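Local coordinates for hypothetical UPF0204 protein AF0625 (Archaeoglobus fulgidus, PDB 1YQE) that probably removes D-amino acids wrongly charged to tRNA, by zinc-dependent hydrolysis of the D-aminoacyl-tRNA ester, at residues P112-M117 with W188-G193; F212-N217 with Y242-E247. All coordinates share one frame; numbering follows the deposited sequence.

Contact 1: P112-M117 with W188-G193; sequences PSPQTM and WNVAVG
The first turn of helix 114-125 meets the start of strand 189-194 through Gln115, whose side-chain amide grips both the N and the O of Trp188, the residue just before the strand. Gln115 OE1 accepts from Trp188 N at 2.9 Å, with the donor tilted a little from the carbonyl plane. The second bond is longer but almost straight, 3.2 Å from Gln115 NE2 to Trp188 O at 175°, and that oxygen lies in the amide plane of the glutamine. A bent CB-CG torsion (chi2 -55°) turns the Gln115 amide to the Trp188 backbone. Together the bonds fix which way the amide is flipped.

OE1 also reaches the edge of the indole, 3.1 Å from Trp188 CD1, and the amide and ring planes are only 8° apart. The indole is held further by Asn119 OD1, which takes the NE1 hydrogen, and by cation-pi contacts with Lys118 and Lys185.

Strand 189-194 is an inner strand of a four-stranded parallel sheet, and the same helix turn also reaches its neighbour 212-218, where Pro114 O is hydrogen-bonded to Thr213 OG1. Val190 points its two methyls at the helix start. Val190 CG1 lies 3.8 Å from Pro114 CB and equally near Pro114 CG, while Val190 CG2 fits against Gln115 NE2 at 3.4 Å. Pro114, which makes this apolar half of the contact, begins the helix directly after the N-cap position.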
loop_
_atom_site.group_PDB
_atom_site.type_symbol
_atom_site.label_atom_id
_atom_site.label_comp_id
_atom_site.label_asym_id
_atom_site.label_seq_id
_atom_site.Cartn_x
_atom_site.Cartn_y
_atom_site.Cartn_z
ATOM N N PRO A 112 -7.665 2.204 0.363
ATOM C CA PRO A 112 -6.487 1.671 1.064
ATOM C C PRO A 112 -6.839 0.591 2.087
ATOM O O PRO A 112 -8.010 0.343 2.364
ATOM C CB PRO A 112 -5.891 2.911 1.728
ATOM C CG PRO A 112 -7.098 3.737 2.031
ATOM C CD PRO A 112 -7.946 3.590 0.776
ATOM N N SER A 113 -5.812 -0.056 2.632
ATOM C CA SER A 113 -5.995 -1.092 3.651
ATOM C C SER A 113 -4.947 -0.769 4.717
ATOM O O SER A 113 -3.966 -1.497 4.888
ATOM C CB SER A 113 -5.745 -2.479 3.053
ATOM O OG SER A 113 -6.173 -3.503 3.937
ATOM N N PRO A 114 -5.150 0.339 5.447
ATOM C CA PRO A 114 -4.274 0.856 6.507
ATOM C C PRO A 114 -3.815 -0.115 7.585
ATOM O O PRO A 114 -2.645 -0.109 7.968
ATOM C CB PRO A 114 -5.079 2.019 7.089
ATOM C CG PRO A 114 -5.904 2.471 5.928
ATOM C CD PRO A 114 -6.364 1.167 5.343
ATOM N N GLN A 115 -4.730 -0.941 8.080
ATOM C CA GLN A 115 -4.373 -1.890 9.131
ATOM C C GLN A 115 -3.393 -2.952 8.649
ATOM O O GLN A 115 -2.352 -3.179 9.279
ATOM C CB GLN A 115 -5.633 -2.560 9.691
ATOM C CG GLN A 115 -6.667 -1.581 10.243
ATOM C CD GLN A 115 -6.107 -0.648 11.310
ATOM O OE1 GLN A 115 -5.336 -1.064 12.178
ATOM N NE2 GLN A 115 -6.512 0.620 11.260
ATOM N N THR A 116 -3.716 -3.593 7.530
ATOM C CA THR A 116 -2.864 -4.635 6.980
ATOM C C THR A 116 -1.518 -4.071 6.543
ATOM O O THR A 116 -0.480 -4.702 6.745
ATOM C CB THR A 116 -3.545 -5.340 5.799
ATOM O OG1 THR A 116 -4.754 -5.955 6.263
ATOM C CG2 THR A 116 -2.635 -6.411 5.217
ATOM N N MET A 117 -1.532 -2.887 5.944
ATOM C CA MET A 117 -0.284 -2.263 5.536
ATOM C C MET A 117 0.612 -2.133 6.772
ATOM O O MET A 117 1.806 -2.425 6.715
ATOM C CB MET A 117 -0.549 -0.881 4.956
ATOM C CG MET A 117 -1.318 -0.900 3.655
ATOM S SD MET A 117 -1.973 0.734 3.295
ATOM C CE MET A 117 -0.444 1.629 2.911
ATOM N N TRP A 188 -5.047 0.403 14.698
ATOM C CA TRP A 188 -3.975 1.379 14.614
ATOM C C TRP A 188 -4.634 2.701 14.223
ATOM O O TRP A 188 -5.649 2.705 13.525
ATOM C CB TRP A 188 -2.963 0.984 13.531
ATOM C CG TRP A 188 -2.262 -0.312 13.785
ATOM C CD1 TRP A 188 -2.471 -1.501 13.150
ATOM C CD2 TRP A 188 -1.226 -0.542 14.742
ATOM N NE1 TRP A 188 -1.626 -2.458 13.647
ATOM C CE2 TRP A 188 -0.847 -1.895 14.627
ATOM C CE3 TRP A 188 -0.579 0.267 15.688
ATOM C CZ2 TRP A 188 0.155 -2.463 15.420
ATOM C CZ3 TRP A 188 0.416 -0.298 16.481
ATOM C CH2 TRP A 188 0.773 -1.651 16.340
ATOM N N ASN A 189 -4.067 3.813 14.685
ATOM C CA ASN A 189 -4.581 5.139 14.351
ATOM C C ASN A 189 -4.318 5.332 12.857
ATOM O O ASN A 189 -3.215 5.059 12.379
ATOM C CB ASN A 189 -3.850 6.200 15.175
ATOM C CG ASN A 189 -4.103 6.050 16.664
ATOM O OD1 ASN A 189 -5.246 6.107 17.113
ATOM N ND2 ASN A 189 -3.039 5.849 17.436
ATOM N N VAL A 190 -5.328 5.795 12.125
ATOM C CA VAL A 190 -5.209 5.967 10.680
ATOM C C VAL A 190 -5.143 7.425 10.242
ATOM O O VAL A 190 -5.953 8.251 10.656
ATOM C CB VAL A 190 -6.396 5.302 9.941
ATOM C CG1 VAL A 190 -6.175 5.365 8.431
ATOM C CG2 VAL A 190 -6.564 3.862 10.400
ATOM N N ALA A 191 -4.177 7.734 9.387
ATOM C CA ALA A 191 -4.042 9.095 8.899
ATOM C C ALA A 191 -3.800 9.152 7.402
ATOM O O ALA A 191 -3.421 8.167 6.778
ATOM C CB ALA A 191 -2.888 9.786 9.612
ATOM N N VAL A 192 -4.071 10.319 6.829
ATOM C CA VAL A 192 -3.780 10.565 5.435
ATOM C C VAL A 192 -2.589 11.500 5.618
ATOM O O VAL A 192 -2.627 12.382 6.469
ATOM C CB VAL A 192 -4.916 11.318 4.715
ATOM C CG1 VAL A 192 -4.377 11.945 3.438
ATOM C CG2 VAL A 192 -6.042 10.354 4.367
ATOM N N GLY A 193 -1.527 11.303 4.852
ATOM C CA GLY A 193 -0.367 12.165 5.011
ATOM C C GLY A 193 -0.248 13.161 3.884
ATOM O O GLY A 193 -0.591 12.856 2.743
#

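Contact 2: F212-N217 with Y242-E247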
loop_
_atom_site.group_PDB
_atom_site.type_symbol
_atom_site.label_atom_id
_atom_site.label_comp_id
_atom_site.label_asym_id
_atom_site.label_seq_id
_atom_site.Cartn_x
_atom_site.Cartn_y
_atom_site.Cartn_z
ATOM N N PHE A 212 0.680 4.722 14.547
ATOM C CA PHE A 212 -0.024 5.286 13.402
ATOM C C PHE A 212 0.260 4.561 12.102
ATOM O O PHE A 212 1.367 4.069 11.865
ATOM C CB PHE A 212 0.357 6.756 13.204
ATOM C CG PHE A 212 -0.639 7.728 13.759
ATOM C CD1 PHE A 212 -0.580 8.126 15.092
ATOM C CD2 PHE A 212 -1.628 8.265 12.938
ATOM C CE1 PHE A 212 -1.487 9.051 15.604
ATOM C CE2 PHE A 212 -2.544 9.193 13.437
ATOM C CZ PHE A 212 -2.471 9.587 14.775
ATOM N N THR A 213 -0.755 4.505 11.251
ATOM C CA THR A 213 -0.610 3.898 9.945
ATOM C C THR A 213 -1.198 4.925 8.993
ATOM O O THR A 213 -1.781 5.912 9.434
ATOM C CB THR A 213 -1.380 2.571 9.814
ATOM O OG1 THR A 213 -1.093 1.996 8.534
ATOM C CG2 THR A 213 -2.897 2.789 9.933
ATOM N N PHE A 214 -1.031 4.696 7.697
ATOM C CA PHE A 214 -1.530 5.621 6.690
ATOM C C PHE A 214 -2.409 4.923 5.675
ATOM O O PHE A 214 -2.318 3.713 5.479
ATOM C CB PHE A 214 -0.360 6.261 5.933
ATOM C CG PHE A 214 0.473 7.190 6.766
ATOM C CD1 PHE A 214 0.142 8.537 6.865
ATOM C CD2 PHE A 214 1.566 6.714 7.480
ATOM C CE1 PHE A 214 0.884 9.401 7.667
ATOM C CE2 PHE A 214 2.318 7.564 8.286
ATOM C CZ PHE A 214 1.978 8.913 8.382
ATOM N N GLY A 215 -3.281 5.710 5.055
ATOM C CA GLY A 215 -4.125 5.204 3.997
ATOM C C GLY A 215 -3.429 5.766 2.769
ATOM O O GLY A 215 -2.630 5.088 2.125
ATOM N N HIS A 216 -3.708 7.027 2.462
ATOM C CA HIS A 216 -3.080 7.681 1.321
ATOM C C HIS A 216 -2.049 8.684 1.818
ATOM O O HIS A 216 -2.083 9.100 2.979
ATOM C CB HIS A 216 -4.142 8.368 0.459
ATOM C CG HIS A 216 -4.854 7.427 -0.461
ATOM N ND1 HIS A 216 -4.239 6.855 -1.553
ATOM C CD2 HIS A 216 -6.103 6.906 -0.416
ATOM C CE1 HIS A 216 -5.076 6.022 -2.142
ATOM N NE2 HIS A 216 -6.214 6.032 -1.470
ATOM N N ASN A 217 -1.122 9.036 0.937
ATOM C CA ASN A 217 -0.055 9.984 1.241
ATOM C C ASN A 217 0.187 10.784 -0.026
ATOM O O ASN A 217 0.288 10.212 -1.107
ATOM C CB ASN A 217 1.235 9.252 1.620
ATOM C CG ASN A 217 1.352 9.002 3.109
ATOM O OD1 ASN A 217 1.267 9.932 3.908
ATOM N ND2 ASN A 217 1.571 7.744 3.491
ATOM N N TYR A 242 -7.300 11.311 11.160
ATOM C CA TYR A 242 -6.268 12.345 11.233
ATOM C C TYR A 242 -5.619 12.646 9.892
ATOM O O TYR A 242 -5.673 11.843 8.965
ATOM C CB TYR A 242 -5.119 11.890 12.139
ATOM C CG TYR A 242 -5.482 11.490 13.539
ATOM C CD1 TYR A 242 -5.543 12.438 14.562
ATOM C CD2 TYR A 242 -5.744 10.158 13.855
ATOM C CE1 TYR A 242 -5.850 12.066 15.864
ATOM C CE2 TYR A 242 -6.057 9.778 15.158
ATOM C CZ TYR A 242 -6.106 10.735 16.155
ATOM O OH TYR A 242 -6.394 10.364 17.446
ATOM N N ILE A 243 -4.997 13.818 9.817
ATOM C CA ILE A 243 -4.220 14.212 8.651
ATOM C C ILE A 243 -2.884 14.578 9.287
ATOM O O ILE A 243 -2.839 15.395 10.203
ATOM C CB ILE A 243 -4.749 15.473 7.933
ATOM C CG1 ILE A 243 -6.120 15.207 7.319
ATOM C CG2 ILE A 243 -3.772 15.871 6.813
ATOM C CD1 ILE A 243 -6.743 16.419 6.655
ATOM N N ILE A 244 -1.808 13.946 8.842
ATOM C CA ILE A 244 -0.489 14.263 9.377
ATOM C C ILE A 244 0.243 15.058 8.309
ATOM O O ILE A 244 0.208 14.701 7.134
ATOM C CB ILE A 244 0.318 12.984 9.696
ATOM C CG1 ILE A 244 -0.330 12.238 10.860
ATOM C CG2 ILE A 244 1.754 13.346 10.046
ATOM C CD1 ILE A 244 0.245 10.855 11.091
ATOM N N ILE A 245 0.897 16.143 8.711
ATOM C CA ILE A 245 1.634 16.960 7.757
ATOM C C ILE A 245 3.133 16.895 8.012
ATOM O O ILE A 245 3.578 16.747 9.154
ATOM C CB ILE A 245 1.209 18.451 7.819
ATOM C CG1 ILE A 245 1.378 18.983 9.245
ATOM C CG2 ILE A 245 -0.228 18.611 7.329
ATOM C CD1 ILE A 245 1.149 20.475 9.376
ATOM N N ASP A 246 3.901 16.975 6.935
ATOM C CA ASP A 246 5.354 16.983 7.032
ATOM C C ASP A 246 5.610 18.482 7.147
ATOM O O ASP A 246 5.754 19.171 6.138
ATOM C CB ASP A 246 5.978 16.427 5.749
ATOM C CG ASP A 246 7.496 16.402 5.798
ATOM O OD1 ASP A 246 8.086 17.324 6.397
ATOM O OD2 ASP A 246 8.100 15.472 5.224
ATOM N N GLU A 247 5.636 18.977 8.383
ATOM C CA GLU A 247 5.811 20.400 8.656
ATOM C C GLU A 247 6.962 21.104 7.945
ATOM O O GLU A 247 6.964 22.328 7.827
ATOM C CB GLU A 247 5.909 20.645 10.174
ATOM C CG GLU A 247 7.048 19.939 10.893
ATOM C CD GLU A 247 6.674 18.551 11.378
ATOM O OE1 GLU A 247 6.428 17.663 10.535
ATOM O OE2 GLU A 247 6.625 18.349 12.609
#
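The carbonyl O of Phe212 accepts a hydrogen bond from Lys118 NZ, and the N of the same residue is hydrogen-bonded to Thr210 OG1, so the backbone is held at both polar atoms behind a ring that runs edge-on into Tyr242. Between the two segments the contact is entirely apolar. The rings form a T-shaped pair, planes 64° apart and centroids 4.9 Å apart, with Phe212 supplying the edge and Tyr242 the face. Phe212 CE2 and CZ both lie about 3.4 Å from Tyr242 CD2, so the edge lands toward the rim of the tyrosine ring and not over its middle. Replacing this tyrosine by an alanine would probably leave the edge of Phe212 without its aromatic face and open a gap beside it.

Ile244 is the second point of contact. With CG1 anti to the carbonyl carbon (chi1 -67°) and the chain then extended, its CD1 reaches in between the two phenylalanines, 3.7 Å from Phe212 CD2 and 3.8 Å from Phe214 CZ.

Strands 212-214 and 242-245 cross at 88°, their axes 9.5 Å apart, with strand 189-194 lying between them in the parallel sheet; Ala191 of that strand touches both Phe212 and Ile244. Helix 201-209 packs against the phenylalanines through Ile206, Phe279 adds another edge-to-face partner for Phe212, and Leu270 of strand 268-271 borders Phe212 and Tyr242.

In the fold
Contacts 1 and 2 follow one another along the chain, and their centres lie about 9 Å apart. Strand 189-194 joins them, sitting between 212-218 and 242-245 in one parallel sheet. Thr213 links the two: its N lies 2.8 Å from Asn189 O, and its OG1 2.7 Å from Pro114 O, both probable hydrogen bonds. On the side of strand 189-194 facing 242-245, Ala191 CB packs 3.5 Å from Tyr242 O. No residue of either contact lines the pyrophosphate pocket. The helix turn of contact 1 does, through Thr116 and Met117, touch Tyr155, which precedes the pocket residue Glu156 in strand 152-159.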